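Local coordinates for putative citrate lyase (Ralstonia eutropha, PDB 3QQW) that probably cleaves citramalyl-CoA or a related acyl-CoA thioester as a magnesium-dependent lyase of the HpcH/HpaI aldolase and citrate lyase family, at the interface of chains A and B. Residues are numbered along the deposited sequence; one frame, centred on the assembly and turned at random. Chains: chain A/B, Putative citrate lyase.

The interface of chains A and B. Residues chain A 201-203; chain B 205, 209, 246-247.
A:His201 and A:Ala202, at the start of helix 202-217 of chain A, meet the C-terminal end of helix 233-247 of chain B, where B:Glu246 and B:Phe247 present their backbone carbonyls. The carbonyl oxygen of B:Glu246 sits over the middle of the imidazole of A:His201, 3.5 Å from NE2, so it faces the flat of the ring and not an N-H. The ring reaches this place because CG is anti to the backbone N (chi1 -172°), and its ND1 accepts a hydrogen bond of 3.1 Å from the amide N of A:Leu203. That bond, tilted from the ring plane, caps the first turn of the helix and should limit rotation of the imidazole.

The same B:Glu246 oxygen takes a weak hydrogen bond from the amide N of A:Ala202 at 3.3 Å, and the partial positive charge of a helix start may favour a carbonyl here. The methyl CB of A:Ala202 completes the close-packed part: it lies above the plane of the B:Phe247 ring, displaced from the ring centre to just beyond the CD2-CE2 bond and 3.7 Å from CE2, and has the greatest buried surface of the patch, 65 Å². Next to it, the branched end of A:Leu203 lies against main-chain oxygens, with CG 3.5 Å from the B:Phe247 O and CD2 3.6 Å from the O of B:Ala209.

Packing is looser at B:Val205, on helix 202-216 of chain B, than at B:Ala209 on the same helix. There CG1 of B:Val205 stays 4.4 Å from CB of A:Ala202, and B:Val205 loses little surface to chain A. The side chain of B:Glu246 is not modelled past CB, which suggests that it is mobile.

This small, asymmetric patch sets a helix start of one copy against a helix end and a neighbouring helix of the next, and probably helps hold the subunits together if the deposited trimer is the biological one.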
# COMPACT_ATOMS: atom_id res chain seq x y z
N HIS A 201 6.32 9.63 7.42
CA HIS A 201 6.22 10.02 6.00
C HIS A 201 5.53 8.88 5.25
O HIS A 201 5.95 7.72 5.38
CB HIS A 201 7.60 10.34 5.39
CG HIS A 201 7.53 10.93 4.01
ND1 HIS A 201 7.32 10.14 2.89
CD2 HIS A 201 7.63 12.22 3.62
CE1 HIS A 201 7.31 10.96 1.86
NE2 HIS A 201 7.47 12.22 2.24
N ALA A 202 4.46 9.21 4.52
CA ALA A 202 3.64 8.26 3.79
C ALA A 202 4.46 7.28 2.94
O ALA A 202 4.15 6.09 2.94
CB ALA A 202 2.65 8.99 2.91
N LEU A 203 5.51 7.73 2.26
CA LEU A 203 6.33 6.85 1.42
C LEU A 203 7.19 5.92 2.24
O LEU A 203 7.43 4.78 1.82
CB LEU A 203 7.21 7.64 0.43
CG LEU A 203 6.45 8.46 -0.65
CD1 LEU A 203 7.43 9.13 -1.57
CD2 LEU A 203 5.46 7.58 -1.44
N VAL B 205 -4.63 8.11 1.59
CA VAL B 205 -3.20 8.03 1.91
C VAL B 205 -2.60 6.90 1.04
O VAL B 205 -1.58 7.11 0.38
CB VAL B 205 -2.92 7.80 3.42
CG1 VAL B 205 -1.44 7.59 3.66
CG2 VAL B 205 -3.43 8.96 4.25
N ALA B 209 0.03 7.63 -1.89
CA ALA B 209 1.35 7.05 -1.67
C ALA B 209 1.69 6.01 -2.75
O ALA B 209 2.80 6.04 -3.27
CB ALA B 209 1.45 6.45 -0.29
N GLU B 246 4.76 15.59 2.77
CA GLU B 246 4.27 14.38 3.44
C GLU B 246 4.04 13.23 2.47
O GLU B 246 4.03 12.07 2.92
CB GLU B 246 2.97 14.67 4.23
N PHE B 247 3.84 13.53 1.16
CA PHE B 247 3.54 12.49 0.18
C PHE B 247 4.55 12.36 -0.98
O PHE B 247 4.63 11.29 -1.58
CB PHE B 247 2.14 12.68 -0.36
CG PHE B 247 1.08 12.27 0.63
CD1 PHE B 247 0.64 13.16 1.61
CD2 PHE B 247 0.57 10.98 0.64
CE1 PHE B 247 -0.31 12.77 2.55
CE2 PHE B 247 -0.37 10.59 1.60
CZ PHE B 247 -0.80 11.49 2.55